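Local coordinates for glucanase (Klebsiella pneumoniae, PDB 5GY3), which probably hydrolyses internal beta-1,4-glucosidic bonds in cellulose, lichenin and cereal beta-glucans, as a family 8 glycoside hydrolase, at residues Ser27-Gly31 and Asp87-Ile92; Trp52-Thr58 and Phe67-Tyr71; Ser63-Phe67 and Ile115-Leu119. All blocks are in the same frame, centred on the assembly; numbering follows the deposited sequence.

Interaction 1 of 3, residues Ser27-Gly31 and Asp87-Ile92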
# COMPACT_ATOMS: atom_id res chain seq x y z
N SER A 27 -7.79 6.56 12.07
CA SER A 27 -7.92 6.58 10.62
C SER A 27 -6.59 7.00 10.02
O SER A 27 -5.80 7.69 10.65
CB SER A 27 -9.02 7.54 10.17
OG SER A 27 -10.29 7.09 10.60
N HIS A 28 -6.34 6.57 8.78
CA HIS A 28 -5.10 6.94 8.14
C HIS A 28 -5.30 6.96 6.63
O HIS A 28 -6.32 6.52 6.11
CB HIS A 28 -3.96 6.00 8.54
CG HIS A 28 -4.37 4.57 8.68
ND1 HIS A 28 -4.81 3.81 7.61
CD2 HIS A 28 -4.41 3.76 9.76
CE1 HIS A 28 -5.10 2.59 8.03
NE2 HIS A 28 -4.87 2.53 9.33
N THR A 29 -4.30 7.51 5.93
CA THR A 29 -4.47 7.69 4.49
C THR A 29 -4.43 6.36 3.75
O THR A 29 -5.08 6.22 2.70
CB THR A 29 -3.43 8.67 3.95
OG1 THR A 29 -2.12 8.31 4.41
CG2 THR A 29 -3.76 10.06 4.44
N GLU A 30 -3.71 5.36 4.28
CA GLU A 30 -3.84 4.01 3.74
C GLU A 30 -5.29 3.54 3.80
O GLU A 30 -5.83 3.02 2.82
CB GLU A 30 -2.93 3.04 4.51
CG GLU A 30 -3.27 1.59 4.25
CD GLU A 30 -2.64 0.63 5.24
OE1 GLU A 30 -1.39 0.59 5.30
OE2 GLU A 30 -3.39 -0.07 5.97
N GLY A 31 -5.94 3.72 4.96
CA GLY A 31 -7.31 3.26 5.10
C GLY A 31 -8.29 4.01 4.21
O GLY A 31 -9.16 3.41 3.58
N ASP A 87 2.53 6.02 0.56
CA ASP A 87 1.63 5.01 -0.00
C ASP A 87 0.18 5.44 0.15
O ASP A 87 -0.63 5.20 -0.75
CB ASP A 87 1.88 3.62 0.59
CG ASP A 87 1.58 3.52 2.09
OD1 ASP A 87 1.69 4.52 2.84
OD2 ASP A 87 1.27 2.37 2.52
N GLY A 88 -0.16 6.09 1.26
CA GLY A 88 -1.53 6.58 1.42
C GLY A 88 -1.88 7.64 0.39
O GLY A 88 -2.94 7.58 -0.24
N ASP A 89 -0.99 8.63 0.22
CA ASP A 89 -1.20 9.65 -0.81
C ASP A 89 -1.39 9.01 -2.18
O ASP A 89 -2.22 9.45 -2.98
CB ASP A 89 -0.02 10.62 -0.91
CG ASP A 89 0.37 11.26 0.42
OD1 ASP A 89 -0.50 11.64 1.22
OD2 ASP A 89 1.60 11.41 0.63
N THR A 90 -0.56 8.01 -2.49
CA THR A 90 -0.64 7.33 -3.77
C THR A 90 -1.98 6.64 -3.95
O THR A 90 -2.61 6.72 -5.02
CB THR A 90 0.50 6.31 -3.88
OG1 THR A 90 1.76 6.99 -3.86
CG2 THR A 90 0.38 5.47 -5.13
N LEU A 91 -2.43 5.91 -2.92
CA LEU A 91 -3.68 5.16 -3.01
C LEU A 91 -4.86 6.10 -3.24
O LEU A 91 -5.76 5.80 -4.04
CB LEU A 91 -3.89 4.36 -1.73
CG LEU A 91 -2.90 3.22 -1.53
CD1 LEU A 91 -2.93 2.76 -0.08
CD2 LEU A 91 -3.21 2.08 -2.48
N ILE A 92 -4.86 7.24 -2.54
CA ILE A 92 -5.90 8.25 -2.72
C ILE A 92 -5.89 8.78 -4.14
O ILE A 92 -6.94 8.87 -4.79
CB ILE A 92 -5.72 9.38 -1.69
CG1 ILE A 92 -6.02 8.88 -0.27
CG2 ILE A 92 -6.60 10.58 -2.05
CD1 ILE A 92 -5.45 9.77 0.88
O HOH W 1 -0.42 10.60 3.81
O HOH W 2 0.87 1.53 4.94
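Thr29 lies over the backbone of Gly88, its OG1 3.5 Å from Gly88 CA, while its CB meets Ile92 CD1 at 3.8 Å. A chi1 of 49° sets OG1 between the threonine's backbone N and carbonyl carbon, facing Gly88, with CG2 beside the N. Gly88 presents only its CA to the threonine, which lets helix 29-41 approach helix 86-103 until the CA atoms of Glu30 and Gly88 are 4.2 Å apart. Ile92 crosses Thr29 at about a right angle, and Leu91 CD1 rests against the backbone of Glu30, 4.1 Å from Glu30 O. Both helices belong to the (alpha/alpha)6 barrel of family 8 glycoside hydrolases, and the one carrying Asp87, the predicted nucleophile, meets the first turn of the other. His28 is the N-cap of that turn: its ND1 accepts from Gly31 N, only 11° out of the ring plane, and its NE2 is hydrogen-bonded to Asp20. The polar ends meet through water. One molecule joins Thr29 OG1 to Asp89 OD1, a carboxylate also held by Asn84. Another donates to Glu30 OE1 and Asp87 OD2, 4.2 Å apart, with Arg220 making long, weak ion pairs to both and Tyr293 hydrogen-bonded to Glu30 OE2.

Interaction 2 of 3, residues Trp52-Thr58 and Phe67-Tyr71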
# COMPACT_ATOMS: atom_id res chain seq x y z
N TRP A 52 -13.78 10.57 0.34
CA TRP A 52 -12.89 11.58 -0.21
C TRP A 52 -13.13 12.94 0.44
O TRP A 52 -12.17 13.65 0.77
CB TRP A 52 -13.08 11.65 -1.73
CG TRP A 52 -12.39 12.81 -2.41
CD1 TRP A 52 -12.94 13.68 -3.31
CD2 TRP A 52 -11.03 13.22 -2.23
NE1 TRP A 52 -12.01 14.61 -3.71
CE2 TRP A 52 -10.83 14.35 -3.05
CE3 TRP A 52 -9.96 12.76 -1.45
CZ2 TRP A 52 -9.60 15.02 -3.12
CZ3 TRP A 52 -8.75 13.42 -1.52
CH2 TRP A 52 -8.58 14.54 -2.34
N GLN A 53 -14.39 13.30 0.66
CA GLN A 53 -14.69 14.57 1.31
C GLN A 53 -14.07 14.65 2.70
O GLN A 53 -13.52 15.68 3.08
CB GLN A 53 -16.21 14.77 1.39
CG GLN A 53 -16.68 15.89 2.32
CD GLN A 53 -18.20 15.93 2.46
OE1 GLN A 53 -18.88 14.90 2.30
NE2 GLN A 53 -18.75 17.11 2.75
N TRP A 54 -14.15 13.57 3.48
CA TRP A 54 -13.54 13.61 4.80
C TRP A 54 -12.02 13.69 4.69
O TRP A 54 -11.38 14.49 5.39
CB TRP A 54 -13.95 12.41 5.65
CG TRP A 54 -13.32 12.48 7.00
CD1 TRP A 54 -13.82 13.12 8.11
CD2 TRP A 54 -12.04 11.96 7.39
NE1 TRP A 54 -12.93 13.00 9.16
CE2 TRP A 54 -11.83 12.30 8.74
CE3 TRP A 54 -11.05 11.23 6.72
CZ2 TRP A 54 -10.68 11.93 9.44
CZ3 TRP A 54 -9.91 10.86 7.41
CH2 TRP A 54 -9.73 11.21 8.76
N THR A 55 -11.44 12.89 3.80
CA THR A 55 -9.99 12.89 3.63
C THR A 55 -9.48 14.27 3.24
O THR A 55 -8.52 14.78 3.84
CB THR A 55 -9.61 11.87 2.55
OG1 THR A 55 -10.15 10.60 2.90
CG2 THR A 55 -8.08 11.78 2.40
N ASP A 56 -10.10 14.88 2.24
CA ASP A 56 -9.64 16.16 1.75
C ASP A 56 -9.83 17.25 2.80
O ASP A 56 -8.89 17.98 3.13
CB ASP A 56 -10.36 16.51 0.45
CG ASP A 56 -9.81 17.75 -0.22
OD1 ASP A 56 -8.60 18.00 -0.10
OD2 ASP A 56 -10.59 18.47 -0.87
N SER A 57 -11.03 17.34 3.38
CA SER A 57 -11.28 18.42 4.33
C SER A 57 -10.48 18.25 5.62
O SER A 57 -10.07 19.25 6.23
CB SER A 57 -12.77 18.53 4.63
OG SER A 57 -13.25 17.34 5.21
N THR A 58 -10.22 17.01 6.05
CA THR A 58 -9.58 16.80 7.35
C THR A 58 -8.06 16.68 7.25
O THR A 58 -7.34 17.24 8.09
CB THR A 58 -10.13 15.54 8.02
OG1 THR A 58 -11.56 15.57 7.99
CG2 THR A 58 -9.64 15.46 9.49
N PHE A 67 -1.13 14.64 2.30
CA PHE A 67 -2.09 14.45 3.37
C PHE A 67 -1.38 14.04 4.65
O PHE A 67 -0.53 13.14 4.63
CB PHE A 67 -3.13 13.38 2.99
CG PHE A 67 -3.87 13.70 1.73
CD1 PHE A 67 -3.37 13.30 0.50
CD2 PHE A 67 -5.05 14.43 1.76
CE1 PHE A 67 -4.05 13.61 -0.68
CE2 PHE A 67 -5.74 14.73 0.59
CZ PHE A 67 -5.23 14.33 -0.62
N TYR A 68 -1.74 14.68 5.77
CA TYR A 68 -1.36 14.14 7.08
C TYR A 68 -1.82 12.69 7.18
O TYR A 68 -2.96 12.37 6.85
CB TYR A 68 -2.00 14.98 8.19
CG TYR A 68 -1.73 16.46 8.06
CD1 TYR A 68 -0.44 16.95 7.92
CD2 TYR A 68 -2.78 17.38 8.08
CE1 TYR A 68 -0.19 18.30 7.80
CE2 TYR A 68 -2.54 18.74 7.96
CZ TYR A 68 -1.25 19.19 7.82
OH TYR A 68 -1.00 20.55 7.70
N TRP A 69 -0.92 11.81 7.63
CA TRP A 69 -1.18 10.39 7.40
C TRP A 69 -2.11 9.76 8.42
O TRP A 69 -2.73 8.74 8.10
CB TRP A 69 0.13 9.60 7.37
CG TRP A 69 0.74 9.32 8.72
CD1 TRP A 69 1.44 10.19 9.50
CD2 TRP A 69 0.69 8.07 9.45
NE1 TRP A 69 1.85 9.56 10.67
CE2 TRP A 69 1.39 8.27 10.66
CE3 TRP A 69 0.13 6.82 9.19
CZ2 TRP A 69 1.54 7.25 11.61
CZ3 TRP A 69 0.27 5.81 10.13
CH2 TRP A 69 0.98 6.04 11.32
N ARG A 70 -2.24 10.31 9.62
CA ARG A 70 -2.94 9.63 10.70
C ARG A 70 -3.90 10.58 11.42
O ARG A 70 -3.58 11.75 11.64
CB ARG A 70 -1.94 9.05 11.70
CG ARG A 70 -2.53 8.14 12.77
CD ARG A 70 -1.38 7.49 13.55
NE ARG A 70 -1.81 6.76 14.73
CZ ARG A 70 -2.02 7.32 15.92
NH1 ARG A 70 -1.87 8.64 16.06
NH2 ARG A 70 -2.39 6.58 16.95
N TYR A 71 -5.06 10.05 11.80
CA TYR A 71 -6.09 10.80 12.51
C TYR A 71 -6.49 10.01 13.75
O TYR A 71 -7.03 8.90 13.62
CB TYR A 71 -7.30 11.05 11.60
CG TYR A 71 -8.42 11.86 12.26
CD1 TYR A 71 -8.40 13.24 12.23
CD2 TYR A 71 -9.48 11.22 12.88
CE1 TYR A 71 -9.42 13.98 12.81
CE2 TYR A 71 -10.51 11.95 13.47
CZ TYR A 71 -10.47 13.33 13.42
OH TYR A 71 -11.48 14.06 14.00
O HOH W 3 -13.57 14.01 11.76
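The 52-58 segment of helix 45-59 runs beside segment 67-71, a loop that leads into strand 70-71, at a side-chain's distance, the nearest CA atoms, those of Asp56 and Phe67, being 7.9 Å apart. Aromatic rings fill the space between them. Trp54 turns the edge of its six-membered ring onto the face of Tyr71 in a T-shaped stack, planes at 89°, with CZ2 3.6 Å from Tyr71 CG. The indole gets there because its CG is anti to the backbone N (chi1 -179°). Thr58 also reaches the tyrosine: CG2 lies 3.6 Å from Tyr71 CE1, while OG1 turns back to donate to Trp54 O, 2.8 Å away, so the beta-branched residue offers a methyl outward. At the other end Trp52 and Phe67 meet rim to rim, Trp52 CZ3 to Phe67 CZ at 3.7 Å, their planes at 72°. Thr55 CG2 borders the same phenyl ring, and Ile92 of helix 86-103 packs on Trp52, Thr55 and Phe67. No direct hydrogen bond spans the two segments, which implies that their fit depends on ring shape and apolar contact, while Trp54 NE1 and Tyr71 OH are joined through a water and the Thr58 hydroxyl is satisfied within the helix.

Interaction 3 of 3, residues Ser63-Phe67 and Ile115-Leu119; sequences SNGLF and ITASL
Ser118 and Asn64 make the direct hydrogen bond of this contact: Ser118 OG donates to Asn64 O at 2.7 Å, approaching 19° from the carbonyl plane. Ser118 OG is anti to its own carbonyl carbon (chi1 -75°), which turns the hydroxyl toward the loop while leaving it within bonding reach of Ala114 O, one turn back in the helix. A small hydroxyl suits a place where the loop backbone comes so near. A water adds a second link, donating to Gly65 O at 2.8 Å and to Ser118 OG; Gly65 O also accepts from Arg60. Within the loop, Asn64 OD1 accepts from Leu66 N at 2.9 Å, closing an Asx turn that fixes the bend facing the helix. Gly65 sits inside this turn with a positive phi of 82°, a backbone shape that suits glycine, and its bare CA leaves room for Ser118 OG 3.7 Å away.

Apolar contacts continue along the helix. Leu66 extends CD2 to Ser118 CB at 3.8 Å and to Leu119 CD2 at 3.9 Å, so one branch of the leucine spans two neighbouring helical residues. Ile115 puts CD1 at the edge of the Phe67 ring, near its plane and 3.7 Å from Phe67 CE1; the slim end of the isoleucine fits beside the ring rim, and Ala93 and Leu96 of helix 86-103 also pack on Ile115.

The arrangement is that of an Asx turn docked on a helix, here joining the connection after helix 45-59 to helix 106-123 in the (alpha/alpha)6-barrel fold of family 8.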
# COMPACT_ATOMS: atom_id res chain seq x y z
N SER A 63 0.53 22.85 2.60
CA SER A 63 1.86 23.34 2.24
C SER A 63 2.43 22.58 1.05
O SER A 63 3.25 23.13 0.31
CB SER A 63 2.80 23.24 3.44
OG SER A 63 3.10 21.89 3.78
N ASN A 64 2.01 21.34 0.83
CA ASN A 64 2.56 20.57 -0.27
C ASN A 64 1.54 19.77 -1.05
O ASN A 64 1.92 19.08 -2.00
CB ASN A 64 3.69 19.63 0.23
CG ASN A 64 3.23 18.65 1.29
OD1 ASN A 64 2.04 18.33 1.40
ND2 ASN A 64 4.18 18.14 2.07
N GLY A 65 0.25 19.84 -0.71
CA GLY A 65 -0.76 19.11 -1.45
C GLY A 65 -0.92 17.65 -1.09
O GLY A 65 -1.77 16.97 -1.69
N LEU A 66 -0.14 17.13 -0.14
CA LEU A 66 -0.26 15.74 0.28
C LEU A 66 -1.19 15.70 1.50
O LEU A 66 -1.98 16.62 1.72
CB LEU A 66 1.13 15.16 0.53
CG LEU A 66 2.02 15.13 -0.73
CD1 LEU A 66 3.43 14.74 -0.37
CD2 LEU A 66 1.42 14.15 -1.73
N PHE A 67 -1.13 14.64 2.30
CA PHE A 67 -2.09 14.45 3.37
C PHE A 67 -1.38 14.04 4.65
O PHE A 67 -0.53 13.14 4.63
CB PHE A 67 -3.13 13.38 2.99
CG PHE A 67 -3.87 13.70 1.73
CD1 PHE A 67 -3.37 13.30 0.50
CD2 PHE A 67 -5.05 14.43 1.76
CE1 PHE A 67 -4.05 13.61 -0.68
CE2 PHE A 67 -5.74 14.73 0.59
CZ PHE A 67 -5.23 14.33 -0.62
N ILE A 115 -2.27 15.66 -6.76
CA ILE A 115 -1.59 14.79 -5.80
C ILE A 115 -0.40 14.10 -6.45
O ILE A 115 0.68 14.02 -5.85
CB ILE A 115 -2.58 13.77 -5.21
CG1 ILE A 115 -3.73 14.51 -4.52
CG2 ILE A 115 -1.86 12.79 -4.26
CD1 ILE A 115 -4.97 13.65 -4.27
N THR A 116 -0.56 13.59 -7.69
CA THR A 116 0.58 12.93 -8.32
C THR A 116 1.70 13.92 -8.62
O THR A 116 2.88 13.58 -8.48
CB THR A 116 0.16 12.18 -9.60
OG1 THR A 116 -0.44 13.07 -10.55
CG2 THR A 116 -0.81 11.07 -9.26
N ALA A 117 1.36 15.15 -9.01
CA ALA A 117 2.41 16.16 -9.17
C ALA A 117 3.10 16.45 -7.84
O ALA A 117 4.33 16.61 -7.79
CB ALA A 117 1.84 17.44 -9.77
N SER A 118 2.32 16.50 -6.75
CA SER A 118 2.91 16.69 -5.42
C SER A 118 3.80 15.52 -5.03
O SER A 118 4.84 15.70 -4.40
CB SER A 118 1.80 16.88 -4.38
OG SER A 118 1.22 18.16 -4.47
N LEU A 119 3.39 14.29 -5.36
CA LEU A 119 4.23 13.15 -5.04
C LEU A 119 5.58 13.24 -5.74
O LEU A 119 6.62 13.00 -5.12
CB LEU A 119 3.51 11.85 -5.40
CG LEU A 119 2.43 11.43 -4.41
CD1 LEU A 119 1.58 10.35 -5.05
CD2 LEU A 119 3.08 10.91 -3.13
O HOH W 4 -1.84 17.92 -4.30

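The three contacts form one neighbourhood. The centres of interactions 1 and 2 are about 9 Å apart. Those of interactions 1 and 3 are about 12 Å apart, and those of interactions 2 and 3 about 13 Å. Along the chain the first segments come in the order 27-31, 52-58, 63-67; interaction 2 falls wholly between the two halves of interaction 1, whereas interactions 1 and 3 alternate. Strands 27-28 and 70-71 pair antiparallel, joining interactions 1 and 2, and Phe67 belongs to both 2 and 3. Helix 86-103, which bears the predicted nucleophile, is followed by helix 106-123. The chain from 63 to 71, a loop ending in strand 70-71, therefore ties helices 45-59 and 106-123 to the surroundings of the probable active site.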